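Local atomic coordinates of predicted ATPase of the ABC class (PDB entry 5D6A), a protein that binds the ATP analogue AMP-PNP and, as a predicted ATPase of the ABC class, probably hydrolyses ATP, though its cellular role is not established. Residues R177-K181 against E182-T186; P386-P389 against L390-I394. All coordinates share one frame; numbering follows the deposited sequence.

Contact 1 of 2, residues R177-K181 against E182-T186; sequences RELDK and EALLT
Asp-180 meets Ala-183 and Leu-184 where the chain enters helix 181-199, and this start of the helix has one packed side and one wet side. Asp-180 holds the N-cap position. Its carbonyl O takes the amide of Leu-184 at 2.7 Å, N to O, with the donor in the carbonyl plane, and the amide of Ala-183 adds a weak bond to the same oxygen. One residue on, Leu-185 N reaches Lys-181 O at 2.8 Å in an almost straight bond (N-H...O 172°), so the regular helical pattern is set within its first turn.

The packed side is apolar. Leu-179 CD1 lies 4.4 Å from Leu-184 CD2, a loose touch between two buried leucines, and Phe-101 and Ser-105 of helix 92-109 close over them: Leu-184 and Ala-183 rest on Phe-101, Leu-179 on Ser-105.

On the wet side the Asp-180 carboxylate is swung over the first turn. With CG anti to the backbone N (chi1 -175°), OD2 comes to 3.4 Å from the methyl CB of Ala-183, while OD1 faces a water. That water donates to Asp-180 OD1 at 3.0 Å and, more weakly, to OE1 of the extended Glu-182 side chain; the two carboxylates, like in charge, stay 5.4 Å apart, Asp-180 OD1 to Glu-182 OE1. Lys-181 turns the other way: its chain bends at chi3 (71°) and NZ forms a salt bridge with Glu-176, just upstream.

The helix dipole and the solvent could favour the charged form, mainly of Asp-180, whereas the neighbouring acid would act against it; the shared water may partly screen the two charges.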
loop_
_atom_site.group_PDB
_atom_site.type_symbol
_atom_site.label_atom_id
_atom_site.label_comp_id
_atom_site.label_asym_id
_atom_site.label_seq_id
_atom_site.Cartn_x
_atom_site.Cartn_y
_atom_site.Cartn_z
ATOM N N ARG A 177 40.845 -15.613 -5.931
ATOM C CA ARG A 177 41.064 -15.616 -7.383
ATOM C C ARG A 177 39.800 -15.864 -8.214
ATOM O O ARG A 177 39.670 -15.317 -9.309
ATOM C CB ARG A 177 42.171 -16.615 -7.759
ATOM C CG ARG A 177 41.948 -18.040 -7.275
ATOM C CD ARG A 177 43.178 -18.896 -7.533
ATOM N NE ARG A 177 43.061 -20.230 -6.943
ATOM C CZ ARG A 177 42.529 -21.292 -7.546
ATOM N NH1 ARG A 177 42.043 -21.206 -8.782
ATOM N NH2 ARG A 177 42.479 -22.456 -6.907
ATOM N N GLU A 178 38.873 -16.669 -7.696
ATOM C CA GLU A 178 37.621 -16.965 -8.412
ATOM C C GLU A 178 36.714 -15.743 -8.531
ATOM O O GLU A 178 35.859 -15.687 -9.411
ATOM C CB GLU A 178 36.857 -18.105 -7.732
ATOM C CG GLU A 178 37.580 -19.445 -7.750
ATOM C CD GLU A 178 37.759 -20.011 -9.147
ATOM O OE1 GLU A 178 37.021 -19.600 -10.069
ATOM O OE2 GLU A 178 38.633 -20.883 -9.317
ATOM N N LEU A 179 36.892 -14.780 -7.632
ATOM C CA LEU A 179 36.116 -13.545 -7.662
ATOM C C LEU A 179 36.875 -12.490 -8.454
ATOM O O LEU A 179 38.065 -12.648 -8.733
ATOM C CB LEU A 179 35.874 -13.030 -6.245
ATOM C CG LEU A 179 35.112 -13.952 -5.296
ATOM C CD1 LEU A 179 35.084 -13.359 -3.896
ATOM C CD2 LEU A 179 33.705 -14.204 -5.806
ATOM N N ASP A 180 36.185 -11.415 -8.816
ATOM C CA ASP A 180 36.801 -10.318 -9.548
ATOM C C ASP A 180 37.328 -9.331 -8.502
ATOM O O ASP A 180 36.582 -8.480 -8.015
ATOM C CB ASP A 180 35.769 -9.660 -10.474
ATOM C CG ASP A 180 36.371 -8.584 -11.371
ATOM O OD1 ASP A 180 37.608 -8.398 -11.365
ATOM O OD2 ASP A 180 35.592 -7.926 -12.096
ATOM N N LYS A 181 38.608 -9.458 -8.149
ATOM C CA LYS A 181 39.212 -8.598 -7.119
ATOM C C LYS A 181 39.106 -7.101 -7.382
ATOM O O LYS A 181 38.779 -6.333 -6.477
ATOM C CB LYS A 181 40.683 -8.944 -6.882
ATOM C CG LYS A 181 40.919 -10.284 -6.208
ATOM C CD LYS A 181 42.306 -10.338 -5.580
ATOM C CE LYS A 181 42.403 -9.434 -4.353
ATOM N NZ LYS A 181 43.759 -9.437 -3.738
ATOM N N GLU A 182 39.401 -6.683 -8.608
ATOM C CA GLU A 182 39.338 -5.267 -8.949
ATOM C C GLU A 182 37.929 -4.735 -8.679
ATOM O O GLU A 182 37.758 -3.569 -8.318
ATOM C CB GLU A 182 39.760 -5.038 -10.404
ATOM C CG GLU A 182 39.883 -3.570 -10.792
ATOM C CD GLU A 182 40.444 -3.367 -12.189
ATOM O OE1 GLU A 182 40.806 -4.366 -12.850
ATOM O OE2 GLU A 182 40.532 -2.202 -12.628
ATOM N N ALA A 183 36.931 -5.602 -8.842
ATOM C CA ALA A 183 35.537 -5.239 -8.578
ATOM C C ALA A 183 35.215 -5.397 -7.088
ATOM O O ALA A 183 34.396 -4.658 -6.546
ATOM C CB ALA A 183 34.593 -6.088 -9.418
ATOM N N LEU A 184 35.857 -6.370 -6.440
ATOM C CA LEU A 184 35.656 -6.610 -5.009
ATOM C C LEU A 184 36.152 -5.434 -4.173
ATOM O O LEU A 184 35.414 -4.891 -3.349
ATOM C CB LEU A 184 36.377 -7.890 -4.574
ATOM C CG LEU A 184 36.409 -8.218 -3.074
ATOM C CD1 LEU A 184 35.017 -8.234 -2.461
ATOM C CD2 LEU A 184 37.105 -9.551 -2.848
ATOM N N LEU A 185 37.408 -5.050 -4.391
ATOM C CA LEU A 185 38.005 -3.939 -3.662
ATOM C C LEU A 185 37.160 -2.683 -3.842
ATOM O O LEU A 185 36.780 -2.042 -2.867
ATOM C CB LEU A 185 39.440 -3.692 -4.139
ATOM C CG LEU A 185 40.423 -4.854 -3.944
ATOM C CD1 LEU A 185 41.759 -4.547 -4.601
ATOM C CD2 LEU A 185 40.611 -5.173 -2.469
ATOM N N THR A 186 36.848 -2.354 -5.089
ATOM C CA THR A 186 36.032 -1.181 -5.394
ATOM C C THR A 186 34.706 -1.208 -4.634
ATOM O O THR A 186 34.260 -0.189 -4.106
ATOM C CB THR A 186 35.723 -1.093 -6.903
ATOM O OG1 THR A 186 36.949 -1.049 -7.644
ATOM C CG2 THR A 186 34.890 0.151 -7.219
HETATM O O HOH W 1 40.318 -7.668 -12.300
#

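Contact 2 of 2, residues P386-P389 against L390-I394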
loop_
_atom_site.group_PDB
_atom_site.type_symbol
_atom_site.label_atom_id
_atom_site.label_comp_id
_atom_site.label_asym_id
_atom_site.label_seq_id
_atom_site.Cartn_x
_atom_site.Cartn_y
_atom_site.Cartn_z
ATOM N N PRO A 386 -7.506 24.770 20.205
ATOM C CA PRO A 386 -6.766 24.532 18.963
ATOM C C PRO A 386 -5.504 23.684 19.129
ATOM O O PRO A 386 -4.792 23.816 20.125
ATOM C CB PRO A 386 -6.404 25.947 18.496
ATOM C CG PRO A 386 -6.391 26.766 19.738
ATOM C CD PRO A 386 -7.459 26.186 20.613
ATOM N N ILE A 387 -5.248 22.818 18.151
ATOM C CA ILE A 387 -4.061 21.965 18.158
ATOM C C ILE A 387 -2.817 22.828 17.958
ATOM O O ILE A 387 -2.865 23.833 17.249
ATOM C CB ILE A 387 -4.130 20.886 17.044
ATOM C CG1 ILE A 387 -2.953 19.912 17.150
ATOM C CG2 ILE A 387 -4.160 21.526 15.658
ATOM C CD1 ILE A 387 -2.973 18.819 16.104
ATOM N N THR A 388 -1.715 22.444 18.598
ATOM C CA THR A 388 -0.457 23.175 18.479
ATOM C C THR A 388 0.304 22.652 17.254
ATOM O O THR A 388 0.852 21.548 17.292
ATOM C CB THR A 388 0.403 23.012 19.748
ATOM O OG1 THR A 388 -0.343 23.451 20.889
ATOM C CG2 THR A 388 1.688 23.824 19.645
ATOM N N PRO A 389 0.352 23.448 16.167
ATOM C CA PRO A 389 1.012 23.003 14.940
ATOM C C PRO A 389 2.524 22.904 15.075
ATOM O O PRO A 389 3.126 23.618 15.877
ATOM C CB PRO A 389 0.632 24.083 13.930
ATOM C CG PRO A 389 0.478 25.310 14.752
ATOM C CD PRO A 389 -0.060 24.862 16.081
ATOM N N LEU A 390 3.121 22.023 14.279
ATOM C CA LEU A 390 4.562 21.786 14.306
ATOM C C LEU A 390 5.384 23.074 14.252
ATOM O O LEU A 390 6.376 23.207 14.966
ATOM C CB LEU A 390 4.965 20.860 13.152
ATOM C CG LEU A 390 6.458 20.560 12.994
ATOM C CD1 LEU A 390 7.048 19.967 14.268
ATOM C CD2 LEU A 390 6.688 19.631 11.812
ATOM N N VAL A 391 4.965 24.021 13.419
ATOM C CA VAL A 391 5.685 25.291 13.275
ATOM C C VAL A 391 6.038 25.922 14.635
ATOM O O VAL A 391 7.086 26.553 14.775
ATOM C CB VAL A 391 4.891 26.294 12.398
ATOM C CG1 VAL A 391 3.538 26.619 13.018
ATOM C CG2 VAL A 391 5.696 27.565 12.164
ATOM N N ASP A 392 5.173 25.733 15.629
ATOM C CA ASP A 392 5.402 26.275 16.972
ATOM C C ASP A 392 6.343 25.399 17.812
ATOM O O ASP A 392 7.035 25.900 18.701
ATOM C CB ASP A 392 4.068 26.454 17.717
ATOM C CG ASP A 392 3.151 27.484 17.059
ATOM O OD1 ASP A 392 3.624 28.259 16.203
ATOM O OD2 ASP A 392 1.953 27.528 17.415
ATOM N N ARG A 393 6.364 24.096 17.533
ATOM C CA ARG A 393 7.204 23.162 18.287
ATOM C C ARG A 393 8.527 22.837 17.610
ATOM O O ARG A 393 9.526 22.592 18.283
ATOM C CB ARG A 393 6.451 21.853 18.533
ATOM C CG ARG A 393 5.199 21.989 19.383
ATOM C CD ARG A 393 5.516 22.504 20.778
ATOM N NE ARG A 393 4.349 22.454 21.653
ATOM C CZ ARG A 393 4.337 22.859 22.920
ATOM N NH1 ARG A 393 5.434 23.361 23.479
ATOM N NH2 ARG A 393 3.221 22.765 23.633
ATOM N N ILE A 394 8.536 22.831 16.283
ATOM C CA ILE A 394 9.741 22.490 15.527
ATOM C C ILE A 394 10.971 23.273 15.987
ATOM O O ILE A 394 12.073 22.725 16.031
ATOM C CB ILE A 394 9.531 22.688 14.011
ATOM C CG1 ILE A 394 10.682 22.054 13.225
ATOM C CG2 ILE A 394 9.347 24.166 13.676
ATOM C CD1 ILE A 394 10.539 22.191 11.727
#
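Pro-389 and Thr-388 pack against Val-391, Asp-392 and Arg-393 at the start of helix 390-401, in the P-loop ATPase domain; the helix leads into strand 404-408 of its mixed sheet. One backbone hydrogen bond joins the two segments: Asp-392 N to Pro-389 O, 3.0 Å. The donor sits above the carbonyl plane, 40° out of it. Further along, Ile-394 N bonds to Leu-390 O at 2.6 Å as the helix gets under way.

The van der Waals contacts gather on the proline ring. Its CG meets Val-391 CG1 at 3.8 Å, that methyl being placed between the backbone N and the carbonyl carbon (chi1 61°). The Asp-392 carboxylate passes the same ring, OD2 lying 3.6 Å from Pro-389 CD. Leu-390 turns away from the preceding loop into the buried interior, against Phe-369, Met-370 and Leu-347.

The polar ends are held by residues outside the contact: Thr-388 OG1 by Asn-321 ND2, Arg-393 NH1 by Gln-396 OE1 of the same helix, and Arg-393 NE weakly by Asn-318 O. Between Thr-388 and Arg-393, whose chain bends at chi2 (-62°), the touch is van der Waals, the methyl CG2 of Thr-388 meeting NE of Arg-393 obliquely at 3.6 Å.

From the N terminus, the chain leaves helix 155-172, passes through residues 177-181 and turns into helix 181-199, where contact 1 closes the junction against helix 92-109. The chain then builds the nucleotide-binding core, including strand 260-264 and the probable P-loop that follows it, before the loop after helix 374-379 reaches contact 2. There residues 386-389 lead into helix 390-401, next to helices 339-352 and 367-370. The two contacts are in series, neither nesting nor crossing, on opposite sides of the chain's centre with their own centres 53 Å apart. Pro-389 of contact 2 lies about 14 Å from bound AMP-PNP, measured from its side chain.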